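Local atomic coordinates of protein adenylyltransferase (Bartonella henselae str. Houston-1, PDB entry 5NH2), a protein that transfers AMP from ATP to tyrosine or threonine residues of host proteins through its Fic domain, contributing to the virulence of the bacterium. Residues A104-D109 / N148-F153; G100-F105 / A189-A194. One frame throughout, in Å; residues are numbered along the deposited sequence.

Interaction 1. Residues A104-D109 / N148-F153; sequences AFAIGD and NQLHPF
Asn-148 O lies 4.1 Å from CD1 of Phe-105, approaching its ring obliquely, while Asn-148 OD1 is taken up elsewhere by a hydrogen bond from Gln-161. Gln-149 O receives the one hydrogen bond across the contact, from Ala-106 N at 3.1 Å with an N-H...O angle of 158°, the donor tilted out of the carbonyl plane. The same oxygen also meets Phe-105 CA at 3.3 Å as a CA-H...O contact. Bent at chi2 (-97°), the Gln-149 chain carries CD back beside Ala-106, where OE1 sits 3.8 Å from Ala-106 CB; NE2 also lies close to Ala-106 N, but two donors cannot pair. Leu-150, the last helical residue, rests CD2 against Ala-106 CB at 4.0 Å. The chain then leaves the helix with positive phi at His-151, which opens the sequence HPFREGNGR, the signature motif of Fic domains. The His-151 imidazole lies face to face on the Phe-105 ring, centroids 3.9 Å apart and planes only 2° from parallel. His-151 CB covers the CD1 side of the same face in a CH-pi contact. Further on, Phe-153 N hydrogen-bonds to OD1 of Asn-157, an ATP-binding residue, whose side chain also touches His-151.

Interaction 2. Residues G100-F105 / A189-A194; sequences GWKNAF and ASVAVA
Lys-102 and Ala-194 mark the closest backbone approach, with their CA atoms 6.7 Å apart, so an irregular loop passes one flank of helix 183-196 at a spacing that is bridged by side chains. Lys-102 carries most of the contact from the loop side. Its chain is bent twice, at chi2 (108°), which sets CD, and at chi3 (79°), which sets CE, and the bends bring the aliphatic part against the helix: CE packs 3.9 Å from Ala-194 CB. One turn back, Lys-102 NZ lies 3.9 Å from Val-191 CG1, a plain van der Waals approach, the two side chains crossing at about a right angle. NZ also comes within 4.1 Å of Ser-190 CB; the hydroxyl of Ser-190 is engaged within its own helix, bonded to Met-186 O. Trp-101 adds the CZ3 corner of its indole, 4.1 Å from Val-191 CG1, again with the side chains crossing at about a right angle. At the other end, the carboxamide of Asn-103 meets the carbonyl of Ala-194: Asn-103 OD1 and ND2 each lie 3.3 Å from Ala-194 O. Neither makes a hydrogen bond, the first because both atoms are acceptors and the second because its angle is poor, and Asn-103 is weakly ordered. Beyond the two segments, Arg-98 makes a cation-pi contact with Trp-101 and brings its NH1 close to Lys-102 NZ. The contact therefore joins the loop after strand 90-91, whose Arg-98 is an ATP-binding residue by similarity, to helix 183-196 by van der Waals packing at the surface, without a hydrogen bond or salt bridge between the segments. The neighbouring like charges of Lys-102 and Arg-98 would be expected to repel, and might make protonation of the lysine somewhat less favourable.

Overall arrangement
Both contacts start in the loop that follows strand 90-91, and they share Ala-104 and Phe-105. From the N terminus, segment 100-105 comes first and runs into 104-109. Interaction 1 closes the shorter loop, taking in helix 109-124 and most of helix 133-150 before the chain returns at 148-153. Interaction 2 closes a longer one, passing on through helix 157-171 to reach 189-194. Apart from the shared residues, the first closure therefore lies within the second. Their centres are 12 Å apart, and Asn-148 ND2 packs 3.6 Å from Ser-190 OG, linking the two return segments directly. Together they attach one loop to two helices of the Fido region.

Interaction 1. Residues A104-D109 / N148-F153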
loop_
_atom_site.group_PDB
_atom_site.type_symbol
_atom_site.label_atom_id
_atom_site.label_comp_id
_atom_site.label_asym_id
_atom_site.label_seq_id
_atom_site.Cartn_x
_atom_site.Cartn_y
_atom_site.Cartn_z
ATOM N N ALA A 104 -18.693 6.952 1.673
ATOM C CA ALA A 104 -17.914 7.274 2.860
ATOM C C ALA A 104 -17.795 6.112 3.847
ATOM O O ALA A 104 -17.993 4.940 3.499
ATOM C CB ALA A 104 -18.545 8.515 3.464
ATOM N N PHE A 105 -17.599 6.451 5.107
ATOM C CA PHE A 105 -16.939 5.610 6.080
ATOM C C PHE A 105 -17.927 5.240 7.168
ATOM O O PHE A 105 -18.929 5.926 7.383
ATOM C CB PHE A 105 -15.722 6.303 6.740
ATOM C CG PHE A 105 -14.642 6.705 5.784
ATOM C CD1 PHE A 105 -14.188 5.823 4.796
ATOM C CD2 PHE A 105 -14.050 7.978 5.887
ATOM C CE1 PHE A 105 -13.146 6.218 3.902
ATOM C CE2 PHE A 105 -13.040 8.376 5.034
ATOM C CZ PHE A 105 -12.579 7.506 4.019
ATOM N N ALA A 106 -17.639 4.111 7.819
ATOM C CA ALA A 106 -18.486 3.646 8.894
ATOM C C ALA A 106 -18.518 4.701 10.000
ATOM O O ALA A 106 -17.532 5.416 10.242
ATOM C CB ALA A 106 -17.954 2.301 9.419
ATOM N N ILE A 107 -19.658 4.778 10.678
ATOM C CA ILE A 107 -19.919 5.805 11.682
ATOM C C ILE A 107 -20.130 5.139 13.057
ATOM O O ILE A 107 -21.007 4.268 13.224
ATOM C CB ILE A 107 -21.123 6.666 11.246
ATOM C CG1 ILE A 107 -20.732 7.527 10.027
ATOM C CG2 ILE A 107 -21.656 7.526 12.384
ATOM C CD1 ILE A 107 -21.899 8.339 9.462
ATOM N N GLY A 108 -19.286 5.506 14.031
ATOM C CA GLY A 108 -19.546 5.125 15.416
ATOM C C GLY A 108 -19.643 3.615 15.626
ATOM O O GLY A 108 -18.707 2.851 15.332
ATOM N N ASP A 109 -20.789 3.168 16.157
ATOM C CA ASP A 109 -20.965 1.756 16.479
ATOM C C ASP A 109 -20.796 0.851 15.248
ATOM O O ASP A 109 -20.434 -0.322 15.415
ATOM C CB ASP A 109 -22.330 1.561 17.156
ATOM C CG ASP A 109 -22.277 1.767 18.693
ATOM O OD1 ASP A 109 -21.473 2.590 19.178
ATOM O OD2 ASP A 109 -23.034 1.096 19.431
ATOM N N ASN A 148 -11.592 -1.226 4.148
ATOM C CA ASN A 148 -11.544 0.061 3.451
ATOM C C ASN A 148 -12.667 0.964 3.917
ATOM O O ASN A 148 -12.454 2.162 4.139
ATOM C CB ASN A 148 -11.660 -0.118 1.937
ATOM C CG ASN A 148 -10.475 0.408 1.212
ATOM O OD1 ASN A 148 -9.359 0.359 1.724
ATOM N ND2 ASN A 148 -10.691 0.917 0.005
ATOM N N GLN A 149 -13.883 0.401 4.023
ATOM C CA GLN A 149 -15.046 1.179 4.427
ATOM C C GLN A 149 -14.980 1.555 5.905
ATOM O O GLN A 149 -15.436 2.643 6.291
ATOM C CB GLN A 149 -16.328 0.397 4.112
ATOM C CG GLN A 149 -17.610 1.224 4.235
ATOM C CD GLN A 149 -18.300 1.027 5.593
ATOM O OE1 GLN A 149 -17.941 0.115 6.352
ATOM N NE2 GLN A 149 -19.298 1.879 5.898
ATOM N N LEU A 150 -14.397 0.689 6.736
ATOM C CA LEU A 150 -14.434 0.924 8.168
ATOM C C LEU A 150 -13.476 2.052 8.546
ATOM O O LEU A 150 -13.875 3.008 9.228
ATOM C CB LEU A 150 -14.138 -0.380 8.913
ATOM C CG LEU A 150 -15.067 -1.628 8.884
ATOM C CD1 LEU A 150 -14.373 -2.798 9.658
ATOM C CD2 LEU A 150 -16.545 -1.411 9.403
ATOM N N HIS A 151 -12.227 2.005 8.033
ATOM C CA HIS A 151 -11.299 3.142 8.038
ATOM C C HIS A 151 -11.172 3.583 9.490
ATOM O O HIS A 151 -11.520 4.716 9.847
ATOM C CB HIS A 151 -11.855 4.242 7.108
ATOM C CG HIS A 151 -10.905 5.358 6.813
ATOM N ND1 HIS A 151 -9.961 5.291 5.808
ATOM C CD2 HIS A 151 -10.785 6.594 7.364
ATOM C CE1 HIS A 151 -9.279 6.430 5.773
ATOM N NE2 HIS A 151 -9.745 7.230 6.722
ATOM N N PRO A 152 -10.846 2.644 10.372
ATOM C CA PRO A 152 -11.111 2.849 11.801
ATOM C C PRO A 152 -10.170 3.808 12.510
ATOM O O PRO A 152 -10.425 4.056 13.701
ATOM C CB PRO A 152 -10.989 1.430 12.410
ATOM C CG PRO A 152 -9.966 0.729 11.543
ATOM C CD PRO A 152 -10.179 1.342 10.098
ATOM N N PHE A 153 -9.046 4.244 11.906
ATOM C CA PHE A 153 -8.107 5.130 12.598
ATOM C C PHE A 153 -8.311 6.585 12.187
ATOM O O PHE A 153 -8.849 6.882 11.121
ATOM C CB PHE A 153 -6.629 4.739 12.374
ATOM C CG PHE A 153 -6.310 3.345 12.826
ATOM C CD1 PHE A 153 -6.027 3.091 14.155
ATOM C CD2 PHE A 153 -6.344 2.280 11.923
ATOM C CE1 PHE A 153 -5.761 1.806 14.593
ATOM C CE2 PHE A 153 -6.091 0.978 12.353
ATOM C CZ PHE A 153 -5.795 0.728 13.685
#

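Interaction 2. Residues G100-F105 / A189-A194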
loop_
_atom_site.group_PDB
_atom_site.type_symbol
_atom_site.label_atom_id
_atom_site.label_comp_id
_atom_site.label_asym_id
_atom_site.label_seq_id
_atom_site.Cartn_x
_atom_site.Cartn_y
_atom_site.Cartn_z
ATOM N N GLY A 100 -16.317 15.441 -1.140
ATOM C CA GLY A 100 -16.647 15.098 -2.523
ATOM C C GLY A 100 -16.857 13.626 -2.841
ATOM O O GLY A 100 -17.320 13.314 -3.946
ATOM N N TRP A 101 -16.588 12.722 -1.899
ATOM C CA TRP A 101 -16.255 11.324 -2.165
ATOM C C TRP A 101 -17.482 10.407 -2.158
ATOM O O TRP A 101 -18.626 10.817 -2.370
ATOM C CB TRP A 101 -15.208 10.821 -1.164
ATOM C CG TRP A 101 -13.760 11.005 -1.598
ATOM C CD1 TRP A 101 -12.789 11.695 -0.918
ATOM C CD2 TRP A 101 -13.114 10.487 -2.789
ATOM N NE1 TRP A 101 -11.591 11.639 -1.600
ATOM C CE2 TRP A 101 -11.761 10.910 -2.750
ATOM C CE3 TRP A 101 -13.544 9.715 -3.878
ATOM C CZ2 TRP A 101 -10.841 10.590 -3.760
ATOM C CZ3 TRP A 101 -12.624 9.395 -4.877
ATOM C CH2 TRP A 101 -11.291 9.836 -4.809
ATOM N N LYS A 102 -17.216 9.124 -1.945
ATOM C CA LYS A 102 -18.120 8.001 -2.133
ATOM C C LYS A 102 -19.172 7.951 -1.031
ATOM O O LYS A 102 -19.583 8.988 -0.501
ATOM C CB LYS A 102 -17.327 6.683 -2.168
ATOM C CG LYS A 102 -16.295 6.580 -3.297
ATOM C CD LYS A 102 -14.868 6.695 -2.779
ATOM C CE LYS A 102 -14.360 5.408 -2.169
ATOM N NZ LYS A 102 -12.883 5.375 -2.317
ATOM N N ASN A 103 -19.707 6.759 -0.796
ATOM C CA ASN A 103 -20.610 6.438 0.308
ATOM C C ASN A 103 -19.962 6.625 1.681
ATOM O O ASN A 103 -20.601 6.507 2.726
ATOM C CB ASN A 103 -21.106 5.007 0.095
ATOM C CG ASN A 103 -21.256 4.683 -1.381
ATOM O OD1 ASN A 103 -20.492 5.191 -2.202
ATOM N ND2 ASN A 103 -22.255 3.864 -1.729
ATOM N N ALA A 104 -18.693 6.952 1.673
ATOM C CA ALA A 104 -17.914 7.274 2.860
ATOM C C ALA A 104 -17.795 6.112 3.847
ATOM O O ALA A 104 -17.993 4.940 3.499
ATOM C CB ALA A 104 -18.545 8.515 3.464
ATOM N N PHE A 105 -17.599 6.451 5.107
ATOM C CA PHE A 105 -16.939 5.610 6.080
ATOM C C PHE A 105 -17.927 5.240 7.168
ATOM O O PHE A 105 -18.929 5.926 7.383
ATOM C CB PHE A 105 -15.722 6.303 6.740
ATOM C CG PHE A 105 -14.642 6.705 5.784
ATOM C CD1 PHE A 105 -14.188 5.823 4.796
ATOM C CD2 PHE A 105 -14.050 7.978 5.887
ATOM C CE1 PHE A 105 -13.146 6.218 3.902
ATOM C CE2 PHE A 105 -13.040 8.376 5.034
ATOM C CZ PHE A 105 -12.579 7.506 4.019
ATOM N N ALA A 189 -9.862 0.946 -8.452
ATOM C CA ALA A 189 -10.355 -0.321 -7.883
ATOM C C ALA A 189 -11.304 -0.065 -6.712
ATOM O O ALA A 189 -12.411 -0.619 -6.666
ATOM C CB ALA A 189 -9.178 -1.235 -7.443
ATOM N N SER A 190 -10.892 0.798 -5.767
ATOM C CA SER A 190 -11.711 1.042 -4.581
ATOM C C SER A 190 -13.045 1.672 -4.947
ATOM O O SER A 190 -14.084 1.279 -4.407
ATOM C CB SER A 190 -10.993 1.972 -3.584
ATOM O OG SER A 190 -9.668 1.542 -3.351
ATOM N N VAL A 191 -13.044 2.677 -5.838
ATOM C CA VAL A 191 -14.338 3.291 -6.096
ATOM C C VAL A 191 -15.195 2.387 -6.972
ATOM O O VAL A 191 -16.436 2.433 -6.884
ATOM C CB VAL A 191 -14.257 4.737 -6.660
ATOM C CG1 VAL A 191 -12.991 5.514 -6.211
ATOM C CG2 VAL A 191 -14.628 4.848 -8.155
ATOM N N ALA A 192 -14.585 1.529 -7.803
ATOM C CA ALA A 192 -15.421 0.526 -8.469
ATOM C C ALA A 192 -16.163 -0.295 -7.421
ATOM O O ALA A 192 -17.377 -0.487 -7.533
ATOM C CB ALA A 192 -14.604 -0.373 -9.396
ATOM N N VAL A 193 -15.478 -0.693 -6.332
ATOM C CA VAL A 193 -16.199 -1.410 -5.274
ATOM C C VAL A 193 -17.285 -0.526 -4.662
ATOM O O VAL A 193 -18.461 -0.898 -4.600
ATOM C CB VAL A 193 -15.252 -1.895 -4.161
ATOM C CG1 VAL A 193 -16.106 -2.639 -3.132
ATOM C CG2 VAL A 193 -14.157 -2.802 -4.677
ATOM N N ALA A 194 -16.874 0.626 -4.117
ATOM C CA ALA A 194 -17.725 1.384 -3.213
ATOM C C ALA A 194 -18.862 2.059 -3.952
ATOM O O ALA A 194 -19.960 2.182 -3.419
ATOM C CB ALA A 194 -16.913 2.438 -2.451
#